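Local coordinates for protein PpBBE-like 1 D396N (Physcomitrella patens subsp. patens, PDB 6EO5) that oxidises cellobiose as a berberine bridge enzyme-like flavoprotein of the VAO family carrying bi-covalently attached FAD, here as an engineered variant, at residues A[33-37]-A[47-53]; A[86-91]-A[463-467]; A[189-193]-A[454-458]; A[382-386]-A[440-445]. All coordinates share one frame; numbering follows the deposited sequence.

Interaction 1. Residues A[33-37]-A[47-53]; sequences YSTAR and APSAFVF
Tyr33 and Phe51 form an offset edge-to-face pair, the edge of Phe51 directed at the face of Tyr33, with centroids 5.4 Å apart and planes at 65°. Ala36, on the same helix, sets its CB over the centre of one Phe51 face, 3.5 Å from the ring centroid and only 9° off the normal. Phe51 is therefore met from above by a methyl and at its rim by Tyr33 CD2, and this is the dense part of the contact. With CG anti to the backbone N (chi1 174°), the phenol runs on to Pro48, where Tyr33 OH donates to Pro48 O at 2.7 Å, in the carbonyl plane and on a lone pair. Putting a leucine at Tyr33 would probably leave Pro48 O without this donor and open a gap beside the Phe51 edge. The looser, partly exposed side is Arg37, whose chain bends at chi3 and lays one guanidinium face over Ala47, NH2 to CB 3.5 Å; NH2 also makes a weak bond to Arg45 O. Phe51 and Pro48 both touch Val96 of the adjacent strand, so the arrangement is a helix packed on a mixed sheet, as expected of the alpha+beta FAD-binding domain of the VAO family.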
# COMPACT_ATOMS: atom_id res chain seq x y z
N TYR A 33 -11.76 -18.68 -14.95
CA TYR A 33 -10.48 -18.83 -14.28
C TYR A 33 -9.39 -18.04 -14.99
O TYR A 33 -8.54 -17.41 -14.35
CB TYR A 33 -10.13 -20.32 -14.19
CG TYR A 33 -8.77 -20.69 -13.65
CD1 TYR A 33 -7.66 -20.79 -14.49
CD2 TYR A 33 -8.61 -21.02 -12.31
CE1 TYR A 33 -6.42 -21.17 -14.00
CE2 TYR A 33 -7.36 -21.40 -11.80
CZ TYR A 33 -6.28 -21.48 -12.66
OH TYR A 33 -5.05 -21.86 -12.17
N SER A 34 -9.40 -18.05 -16.33
CA SER A 34 -8.38 -17.32 -17.08
C SER A 34 -8.44 -15.82 -16.79
O SER A 34 -7.42 -15.19 -16.50
CB SER A 34 -8.55 -17.58 -18.56
OG SER A 34 -7.92 -16.55 -19.29
N THR A 35 -9.64 -15.22 -16.87
CA THR A 35 -9.71 -13.79 -16.59
C THR A 35 -9.54 -13.48 -15.10
O THR A 35 -9.13 -12.37 -14.76
CB THR A 35 -11.02 -13.19 -17.11
OG1 THR A 35 -12.10 -13.56 -16.24
CG2 THR A 35 -11.33 -13.68 -18.52
N ALA A 36 -9.81 -14.44 -14.22
CA ALA A 36 -9.60 -14.20 -12.80
C ALA A 36 -8.12 -14.11 -12.45
O ALA A 36 -7.78 -13.58 -11.39
CB ALA A 36 -10.27 -15.29 -11.97
N ARG A 37 -7.23 -14.62 -13.31
CA ARG A 37 -5.81 -14.60 -13.03
C ARG A 37 -5.20 -13.20 -13.10
O ARG A 37 -4.03 -13.04 -12.73
CB ARG A 37 -5.07 -15.52 -13.98
CG ARG A 37 -5.54 -16.94 -13.90
CD ARG A 37 -4.78 -17.82 -14.86
NE ARG A 37 -3.42 -18.04 -14.41
CZ ARG A 37 -2.63 -18.99 -14.90
NH1 ARG A 37 -3.09 -19.79 -15.85
NH2 ARG A 37 -1.39 -19.14 -14.43
N ALA A 47 -0.66 -20.13 -10.87
CA ALA A 47 -1.90 -20.79 -11.29
C ALA A 47 -2.59 -21.41 -10.09
O ALA A 47 -2.14 -22.47 -9.61
CB ALA A 47 -1.59 -21.87 -12.33
N PRO A 48 -3.66 -20.82 -9.57
CA PRO A 48 -4.30 -21.36 -8.35
C PRO A 48 -5.03 -22.66 -8.64
O PRO A 48 -5.25 -23.04 -9.79
CB PRO A 48 -5.29 -20.25 -7.94
CG PRO A 48 -4.91 -19.04 -8.72
CD PRO A 48 -4.28 -19.55 -10.00
N SER A 49 -5.40 -23.36 -7.55
CA SER A 49 -6.36 -24.46 -7.67
C SER A 49 -7.71 -23.95 -8.14
O SER A 49 -8.33 -24.53 -9.03
CB SER A 49 -6.54 -25.18 -6.33
OG SER A 49 -5.32 -25.47 -5.69
N ALA A 50 -8.19 -22.88 -7.52
CA ALA A 50 -9.50 -22.35 -7.85
C ALA A 50 -9.63 -20.93 -7.31
O ALA A 50 -8.91 -20.53 -6.39
CB ALA A 50 -10.62 -23.23 -7.30
N PHE A 51 -10.57 -20.19 -7.90
CA PHE A 51 -11.03 -18.92 -7.38
C PHE A 51 -12.43 -19.13 -6.81
O PHE A 51 -13.29 -19.71 -7.48
CB PHE A 51 -11.07 -17.85 -8.46
CG PHE A 51 -9.73 -17.51 -9.04
CD1 PHE A 51 -8.97 -16.49 -8.49
CD2 PHE A 51 -9.24 -18.19 -10.15
CE1 PHE A 51 -7.74 -16.17 -9.03
CE2 PHE A 51 -8.01 -17.87 -10.70
CZ PHE A 51 -7.26 -16.86 -10.14
N VAL A 52 -12.66 -18.66 -5.59
CA VAL A 52 -13.99 -18.59 -5.01
C VAL A 52 -14.27 -17.13 -4.69
O VAL A 52 -13.37 -16.39 -4.26
CB VAL A 52 -14.14 -19.49 -3.76
CG1 VAL A 52 -13.08 -19.17 -2.72
CG2 VAL A 52 -15.54 -19.38 -3.18
N PHE A 53 -15.51 -16.69 -4.94
CA PHE A 53 -15.91 -15.29 -4.84
C PHE A 53 -17.00 -15.17 -3.78
O PHE A 53 -18.19 -15.09 -4.11
CB PHE A 53 -16.40 -14.76 -6.18
CG PHE A 53 -15.35 -14.78 -7.26
CD1 PHE A 53 -15.03 -15.96 -7.92
CD2 PHE A 53 -14.67 -13.62 -7.61
CE1 PHE A 53 -14.06 -15.97 -8.92
CE2 PHE A 53 -13.70 -13.63 -8.60
CZ PHE A 53 -13.40 -14.81 -9.25

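Interaction 2. Residues A[86-91]-A[463-467]; sequences YSLGGR and NFPQS. With FAD (flavin-adenine dinucleotide), chain C.
Beside the adenosine half of FAD, at the wall of the cofactor pocket, the rings of Tyr86 and Phe464 press together obliquely, centroids 4.9 Å apart and planes at 55°. Phe464 CD2 lies over one face of Tyr86, toward the rim. The other aromatic ring is itself sandwiched: the ribose hydroxyl O3B of FAD lies over one face of Phe464, and Ser467 N over the opposite one. Next to Tyr86, Ser87 OG donates to FAD O1A at 2.6 Å, which ties this loop to the pyrophosphate. The phenol end is polar: Tyr86 OH donates to Gln466 OE1, which sits at the ring edge with the amide plane 85° from the ring, although the modelled separation is too short to be trusted. Pro465 packs on the same tyrosine, CG to Tyr86 CE1 3.7 Å, and also approaches Gly90 O. Gly90 has a positive phi, and a CB there would collide with Pro465 CD.

Farther from the cofactor, Arg91 NH1 donates to Asn463 O at 2.7 Å, from 39° above the carbonyl plane. Asn463 OD1 lies over a guanidinium face without bonding to it, while ND2 of that side chain binds Asn460 O. Water 1, in the guanidinium plane, joins Arg91 NH2 (3.0 Å) to Asn463 N. The 86-91 loop runs between strands 74-77 and 95-98, with Ser87 and Leu88 against Arg77; the 463-467 segment follows helix 446-456, and Gln466 reaches Leu438 and Tyr441 of helix 438-442.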
# COMPACT_ATOMS: atom_id res chain seq x y z
N TYR A 86 1.41 -12.13 -4.23
CA TYR A 86 1.06 -12.96 -3.09
C TYR A 86 -0.44 -13.20 -2.96
O TYR A 86 -0.84 -14.10 -2.22
CB TYR A 86 1.59 -12.33 -1.80
CG TYR A 86 3.10 -12.44 -1.60
CD1 TYR A 86 3.85 -13.41 -2.27
CD2 TYR A 86 3.76 -11.57 -0.75
CE1 TYR A 86 5.23 -13.51 -2.06
CE2 TYR A 86 5.13 -11.65 -0.55
CZ TYR A 86 5.86 -12.62 -1.20
OH TYR A 86 7.22 -12.70 -0.98
N SER A 87 -1.28 -12.40 -3.62
CA SER A 87 -2.71 -12.69 -3.59
C SER A 87 -3.12 -13.67 -4.68
O SER A 87 -4.30 -14.00 -4.79
CB SER A 87 -3.52 -11.39 -3.68
OG SER A 87 -3.18 -10.65 -4.83
N LEU A 88 -2.17 -14.13 -5.50
CA LEU A 88 -2.33 -15.37 -6.24
C LEU A 88 -1.77 -16.55 -5.47
O LEU A 88 -1.86 -17.68 -5.94
CB LEU A 88 -1.68 -15.28 -7.62
CG LEU A 88 -2.41 -14.32 -8.56
CD1 LEU A 88 -1.68 -14.15 -9.87
CD2 LEU A 88 -3.86 -14.73 -8.79
N GLY A 89 -1.19 -16.31 -4.29
CA GLY A 89 -0.65 -17.36 -3.44
C GLY A 89 0.85 -17.26 -3.21
O GLY A 89 1.33 -17.78 -2.19
N GLY A 90 1.60 -16.63 -4.11
CA GLY A 90 3.05 -16.69 -4.02
C GLY A 90 3.61 -18.07 -4.28
O GLY A 90 4.78 -18.32 -3.98
N ARG A 91 2.80 -18.97 -4.84
CA ARG A 91 3.13 -20.33 -5.23
C ARG A 91 1.94 -20.86 -6.03
O ARG A 91 0.85 -20.27 -5.99
CB ARG A 91 3.39 -21.24 -4.02
CG ARG A 91 2.13 -21.49 -3.20
CD ARG A 91 2.42 -21.47 -1.73
NE ARG A 91 1.28 -21.89 -0.91
CZ ARG A 91 0.54 -21.06 -0.17
NH1 ARG A 91 0.82 -19.77 -0.13
NH2 ARG A 91 -0.47 -21.54 0.55
N ASN A 463 -0.71 -19.09 4.77
CA ASN A 463 0.71 -18.79 4.59
C ASN A 463 0.99 -18.34 3.16
O ASN A 463 0.22 -18.59 2.23
CB ASN A 463 1.59 -20.01 4.94
CG ASN A 463 1.30 -21.21 4.05
OD1 ASN A 463 1.66 -21.23 2.87
ND2 ASN A 463 0.62 -22.19 4.61
N PHE A 464 2.13 -17.66 3.01
CA PHE A 464 2.72 -17.31 1.73
C PHE A 464 4.21 -17.09 1.98
O PHE A 464 4.65 -17.11 3.13
CB PHE A 464 2.04 -16.06 1.12
CG PHE A 464 2.14 -14.82 1.98
CD1 PHE A 464 1.35 -14.68 3.11
CD2 PHE A 464 2.99 -13.79 1.63
CE1 PHE A 464 1.44 -13.55 3.89
CE2 PHE A 464 3.08 -12.65 2.41
CZ PHE A 464 2.30 -12.54 3.54
N PRO A 465 5.04 -16.91 0.91
CA PRO A 465 6.49 -16.81 1.15
C PRO A 465 6.92 -15.85 2.25
O PRO A 465 8.01 -16.02 2.79
CB PRO A 465 7.04 -16.37 -0.21
CG PRO A 465 6.15 -17.03 -1.16
CD PRO A 465 4.76 -17.01 -0.54
N GLN A 466 6.10 -14.86 2.63
CA GLN A 466 6.48 -13.95 3.71
C GLN A 466 5.36 -13.78 4.73
O GLN A 466 5.13 -12.68 5.25
CB GLN A 466 6.93 -12.61 3.15
CG GLN A 466 8.41 -12.59 2.76
CD GLN A 466 8.76 -11.45 1.84
OE1 GLN A 466 8.19 -11.30 0.76
NE2 GLN A 466 9.72 -10.62 2.27
N SER A 467 4.65 -14.86 5.05
CA SER A 467 3.72 -14.83 6.16
C SER A 467 4.46 -14.86 7.50
O SER A 467 5.62 -15.27 7.60
CB SER A 467 2.75 -16.02 6.08
OG SER A 467 3.42 -17.24 5.83
PA FAD C . -3.69 -7.72 -2.79
O1A FAD C . -2.66 -8.30 -3.75
O2A FAD C . -5.08 -8.22 -3.10
O5B FAD C . -3.32 -7.96 -1.24
C5B FAD C . -2.00 -7.84 -0.76
C4B FAD C . -1.78 -8.76 0.44
O4B FAD C . -2.80 -8.57 1.40
C3B FAD C . -1.81 -10.23 0.05
O3B FAD C . -0.95 -10.94 0.91
C2B FAD C . -3.24 -10.61 0.35
O2B FAD C . -3.37 -11.99 0.59
C1B FAD C . -3.54 -9.76 1.58
N9A FAD C . -5.00 -9.53 1.67
C8A FAD C . -5.82 -9.03 0.69
N7A FAD C . -7.08 -8.99 1.15
C5A FAD C . -7.09 -9.47 2.41
C6A FAD C . -8.12 -9.67 3.33
N6A FAD C . -9.36 -9.34 3.00
N1A FAD C . -7.83 -10.19 4.57
C2A FAD C . -6.54 -10.53 4.89
N3A FAD C . -5.52 -10.34 3.98
C4A FAD C . -5.80 -9.82 2.75
N1 FAD C . 0.96 1.83 -1.38
C2 FAD C . 0.81 2.97 -0.58
O2 FAD C . 0.97 2.95 0.66
N3 FAD C . 0.46 4.17 -1.18
C4 FAD C . 0.27 4.24 -2.55
O4 FAD C . -0.06 5.31 -3.05
C4X FAD C . 0.42 3.11 -3.34
N5 FAD C . 0.17 3.18 -4.69
C5X FAD C . 0.01 2.02 -5.42
C6 FAD C . -0.38 2.10 -6.75
C7 FAD C . -0.68 0.95 -7.51
C7M FAD C . -1.11 1.09 -8.96
C8 FAD C . -0.48 -0.31 -6.92
C8M FAD C . -0.67 -1.59 -7.71
C9 FAD C . -0.00 -0.37 -5.60
C9A FAD C . 0.23 0.78 -4.82
N10 FAD C . 0.74 0.75 -3.52
C10 FAD C . 0.72 1.89 -2.74
C1' FAD C . 1.04 -0.54 -2.82
C2' FAD C . -0.23 -1.03 -2.12
O2' FAD C . -0.48 -0.36 -0.91
C3' FAD C . -0.07 -2.51 -1.84
O3' FAD C . 0.12 -3.13 -3.09
C4' FAD C . -1.32 -3.04 -1.13
O4' FAD C . -0.93 -4.11 -0.28
C5' FAD C . -2.37 -3.48 -2.14
O5' FAD C . -3.50 -4.10 -1.55
P FAD C . -4.49 -4.96 -2.49
O1P FAD C . -5.69 -5.40 -1.68
O2P FAD C . -4.88 -4.25 -3.76
O3P FAD C . -3.53 -6.14 -3.01
O HOH W 1 -2.36 -20.57 2.67

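Interaction 3. Residues A[189-193]-A[454-458]; sequences KNKDL and KKWDP
Trp456, at the C-terminal end of helix 446-456, pushes its indole against the start of helix 191-200, where Asp192 and Leu193 receive it. Indole NE1 donates to Asp192 OD2 at 3.1 Å; the bond is nearly straight at 162°, with the acceptor close to the ring plane. Seen from the carboxylate the approach is less regular, since the donor stands 53° above the plane of the acid. Lys455, extended beyond CG, brings NZ to the same oxygen, Asp192 OD2, also at 3.1 Å, in a salt bridge that arrives from the opposite face of the carboxylate. With CG set between its backbone N and carbonyl carbon, the Asp192 carboxylate also turns back so that OD1 takes a weak bond from Leu193 N. Leu193 supplies the apolar half: CD2 stands 4.0 Å from the centroid of the Trp456 six-membered ring and 6° off its normal, a CH-pi contact over the face. At the far edge of the indole, near its plane, lies Asn190 OD1, whose amide partner ND2 binds Thr184 O. Val183 touches Trp456, Leu193 and Asn190, so strand 182-186 backs the junction.

An alanine in place of Asp192 would remove the shared acceptor, and is likely to leave the buried indole N-H without its mate and the Lys455 ammonium without its counter-charge. One carboxylate oxygen thus serves two donors on adjacent residues, and the positive Lys455 probably stabilises the ionised acid that accepts from the indole.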
# COMPACT_ATOMS: atom_id res chain seq x y z
N LYS A 189 -11.68 -5.79 22.33
CA LYS A 189 -11.78 -7.22 22.09
C LYS A 189 -10.58 -7.70 21.27
O LYS A 189 -10.32 -7.17 20.18
CB LYS A 189 -13.11 -7.52 21.39
CG LYS A 189 -13.60 -8.96 21.51
CD LYS A 189 -14.89 -9.18 20.73
CE LYS A 189 -15.22 -10.67 20.58
NZ LYS A 189 -16.44 -10.92 19.75
N ASN A 190 -9.85 -8.70 21.79
CA ASN A 190 -8.76 -9.35 21.05
C ASN A 190 -7.64 -8.36 20.68
O ASN A 190 -7.25 -8.26 19.52
CB ASN A 190 -9.29 -10.05 19.81
CG ASN A 190 -10.16 -11.25 20.14
OD1 ASN A 190 -9.88 -11.98 21.08
ND2 ASN A 190 -11.22 -11.46 19.37
N LYS A 191 -7.12 -7.65 21.69
CA LYS A 191 -6.12 -6.61 21.45
C LYS A 191 -4.90 -7.13 20.69
O LYS A 191 -4.27 -6.38 19.93
CB LYS A 191 -5.67 -5.99 22.78
CG LYS A 191 -6.82 -5.55 23.68
CD LYS A 191 -6.31 -4.86 24.94
CE LYS A 191 -7.47 -4.53 25.88
NZ LYS A 191 -7.06 -3.70 27.04
N ASP A 192 -4.53 -8.40 20.90
CA ASP A 192 -3.35 -8.96 20.23
C ASP A 192 -3.56 -9.04 18.73
O ASP A 192 -2.72 -8.58 17.94
CB ASP A 192 -3.02 -10.35 20.82
CG ASP A 192 -4.23 -11.30 20.86
OD1 ASP A 192 -5.39 -10.83 21.00
OD2 ASP A 192 -4.04 -12.52 20.76
N LEU A 193 -4.69 -9.62 18.30
CA LEU A 193 -5.04 -9.64 16.89
C LEU A 193 -5.16 -8.23 16.33
O LEU A 193 -4.80 -7.97 15.18
CB LEU A 193 -6.33 -10.42 16.71
CG LEU A 193 -6.76 -10.78 15.30
CD1 LEU A 193 -5.69 -11.59 14.63
CD2 LEU A 193 -8.05 -11.55 15.36
N LYS A 454 1.11 -18.05 16.41
CA LYS A 454 0.96 -19.35 17.07
C LYS A 454 -0.44 -19.49 17.66
O LYS A 454 -1.07 -20.55 17.53
CB LYS A 454 2.01 -19.51 18.17
CG LYS A 454 3.44 -19.59 17.65
CD LYS A 454 4.47 -19.51 18.78
CE LYS A 454 5.38 -20.74 18.80
NZ LYS A 454 6.77 -20.39 19.25
N LYS A 455 -0.93 -18.42 18.27
CA LYS A 455 -2.23 -18.46 18.93
C LYS A 455 -3.37 -18.59 17.93
O LYS A 455 -4.32 -19.34 18.17
CB LYS A 455 -2.39 -17.20 19.78
CG LYS A 455 -3.78 -16.95 20.29
CD LYS A 455 -3.76 -15.82 21.30
CE LYS A 455 -5.15 -15.42 21.73
NZ LYS A 455 -5.07 -14.52 22.90
N TRP A 456 -3.30 -17.90 16.79
CA TRP A 456 -4.46 -17.77 15.93
C TRP A 456 -4.44 -18.67 14.70
O TRP A 456 -5.46 -18.76 14.01
CB TRP A 456 -4.65 -16.31 15.49
CG TRP A 456 -5.13 -15.41 16.60
CD1 TRP A 456 -4.36 -14.62 17.39
CD2 TRP A 456 -6.48 -15.24 17.04
NE1 TRP A 456 -5.15 -13.95 18.30
CE2 TRP A 456 -6.45 -14.31 18.10
CE3 TRP A 456 -7.71 -15.77 16.63
CZ2 TRP A 456 -7.61 -13.90 18.76
CZ3 TRP A 456 -8.86 -15.37 17.29
CH2 TRP A 456 -8.81 -14.44 18.35
N ASP A 457 -3.33 -19.32 14.40
CA ASP A 457 -3.25 -20.25 13.27
C ASP A 457 -2.12 -21.24 13.53
O ASP A 457 -1.10 -21.26 12.82
CB ASP A 457 -3.05 -19.49 11.95
CG ASP A 457 -3.02 -20.40 10.72
OD1 ASP A 457 -3.44 -21.58 10.81
OD2 ASP A 457 -2.57 -19.93 9.65
N PRO A 458 -2.28 -22.10 14.54
CA PRO A 458 -1.17 -23.01 14.90
C PRO A 458 -0.83 -24.00 13.81
O PRO A 458 0.31 -24.46 13.74
CB PRO A 458 -1.69 -23.70 16.17
CG PRO A 458 -2.84 -22.87 16.65
CD PRO A 458 -3.45 -22.30 15.41

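Interaction 4. Residues A[382-386]-A[440-445]; sequences TAFIH and AYYGSS
Ile385 lies across the last turn of helix 438-442 and overlaps backbone there more than side chains. Its branches divide the work: CG2 rests 3.5 Å from Tyr442 O, CG1 lies 3.6 Å from Tyr441 O, and CD1 comes 3.7 Å from Gly443 N. The first torsion, chi1 67°, sets CG1 between the backbone N and the carbonyl carbon, aiming the ethyl arm along the helix end while CG2 faces Ser445. Gly443 leaves the helix with a phi of 47°, and a CB there would fall on Ile385 CD1, so lack of a side chain suits both the turn and the close fit of the isoleucine.

His386 approaches the same turn by its edge, with CE1 3.5 Å from Ala440 O near the ring plane. Its NE2 is hydrogen-bonded to Gln429 OE1 and the ring stacks on Tyr337, two contacts that would fix its rotation. Ala383 O, for its part, lies at the edge of the Tyr442 ring, near its plane, and both Ala383 and Tyr442 pack on Ala200 and Leu449.

The polar link is carried by water 2, which donates to Ala383 O at 2.6 Å and to Tyr441 O at 2.7 Å while accepting from Ile385 N at 3.0 Å. The chemistry of this buried contact is that of aliphatic carbon laid on helix-end carbonyls, with one water supplying hydrogen bonds to backbone groups on both sides.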
# COMPACT_ATOMS: atom_id res chain seq x y z
N THR A 382 1.51 -0.56 17.45
CA THR A 382 1.03 -1.18 16.22
C THR A 382 2.12 -2.07 15.65
O THR A 382 3.30 -1.92 15.95
CB THR A 382 0.59 -0.14 15.16
OG1 THR A 382 1.73 0.58 14.68
CG2 THR A 382 -0.45 0.83 15.73
N ALA A 383 1.68 -3.01 14.81
CA ALA A 383 2.62 -3.82 14.05
C ALA A 383 3.42 -2.99 13.05
O ALA A 383 4.43 -3.48 12.54
CB ALA A 383 1.87 -4.94 13.33
N PHE A 384 3.00 -1.76 12.76
CA PHE A 384 3.74 -0.88 11.85
C PHE A 384 4.77 -0.10 12.66
O PHE A 384 4.40 0.71 13.53
CB PHE A 384 2.80 0.06 11.10
CG PHE A 384 3.45 0.78 9.97
CD1 PHE A 384 4.12 1.98 10.18
CD2 PHE A 384 3.42 0.25 8.68
CE1 PHE A 384 4.74 2.65 9.14
CE2 PHE A 384 4.05 0.92 7.63
CZ PHE A 384 4.70 2.13 7.86
N ILE A 385 6.05 -0.31 12.37
CA ILE A 385 7.14 0.17 13.21
C ILE A 385 7.83 1.42 12.67
O ILE A 385 8.53 2.11 13.42
CB ILE A 385 8.20 -0.94 13.45
CG1 ILE A 385 8.93 -1.28 12.14
CG2 ILE A 385 7.56 -2.18 14.06
CD1 ILE A 385 10.18 -2.15 12.33
N HIS A 386 7.64 1.75 11.39
CA HIS A 386 8.43 2.78 10.73
C HIS A 386 7.90 4.15 11.10
O HIS A 386 7.22 4.83 10.34
CB HIS A 386 8.42 2.53 9.23
CG HIS A 386 8.55 1.09 8.87
ND1 HIS A 386 9.71 0.37 9.08
CD2 HIS A 386 7.65 0.22 8.36
CE1 HIS A 386 9.52 -0.88 8.71
NE2 HIS A 386 8.28 -1.00 8.26
N ALA A 440 13.36 -6.64 8.66
CA ALA A 440 13.36 -5.32 8.04
C ALA A 440 11.97 -4.69 8.05
O ALA A 440 11.84 -3.46 8.08
CB ALA A 440 13.90 -5.40 6.62
N TYR A 441 10.92 -5.52 8.02
CA TYR A 441 9.56 -4.99 8.03
C TYR A 441 9.00 -4.85 9.44
O TYR A 441 8.27 -3.91 9.72
CB TYR A 441 8.63 -5.89 7.22
CG TYR A 441 8.91 -5.89 5.73
CD1 TYR A 441 8.86 -4.71 4.99
CD2 TYR A 441 9.21 -7.07 5.06
CE1 TYR A 441 9.10 -4.72 3.63
CE2 TYR A 441 9.45 -7.09 3.71
CZ TYR A 441 9.39 -5.91 2.99
OH TYR A 441 9.63 -5.93 1.63
N TYR A 442 9.37 -5.76 10.35
CA TYR A 442 8.67 -5.87 11.61
C TYR A 442 9.55 -5.64 12.84
O TYR A 442 9.00 -5.32 13.90
CB TYR A 442 7.98 -7.25 11.68
CG TYR A 442 6.95 -7.45 10.58
CD1 TYR A 442 5.96 -6.49 10.34
CD2 TYR A 442 6.99 -8.56 9.75
CE1 TYR A 442 5.01 -6.65 9.32
CE2 TYR A 442 6.05 -8.73 8.73
CZ TYR A 442 5.07 -7.77 8.52
OH TYR A 442 4.14 -7.94 7.51
N GLY A 443 10.87 -5.79 12.73
CA GLY A 443 11.79 -5.37 13.78
C GLY A 443 11.40 -5.81 15.19
O GLY A 443 11.19 -7.00 15.46
N SER A 444 11.31 -4.83 16.11
CA SER A 444 11.08 -5.11 17.54
C SER A 444 9.73 -5.75 17.81
O SER A 444 9.52 -6.26 18.92
CB SER A 444 11.13 -3.83 18.39
OG SER A 444 12.37 -3.14 18.28
N SER A 445 8.79 -5.70 16.87
CA SER A 445 7.46 -6.26 17.08
C SER A 445 7.32 -7.67 16.53
O SER A 445 6.25 -8.26 16.67
CB SER A 445 6.40 -5.34 16.45
OG SER A 445 6.25 -4.13 17.18
O HOH W 2 6.05 -2.75 10.68

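The FAD relates most directly to interaction 2, which holds two residues of its pocket and joins the FAD-binding and berberine-like family regions. Interaction 1 stands behind it, with centres 15 Å apart: Leu88 CD1 reaches Arg37 O at 3.9 Å, and Leu88 CD2 comes within 4.1 Å of Phe51 CE1. Interactions 3 and 4 are nested within the long loop closed by interaction 2. Interaction 4 touches it through Tyr441 CE2 and Gln466 NE2, 3.8 Å apart, and the side chain of Tyr442 lies about 9 Å from FAD. Interaction 3 does not touch interaction 4, their nearest atoms being about 7 Å apart, yet consecutive helices 438-442 and 446-456 connect them.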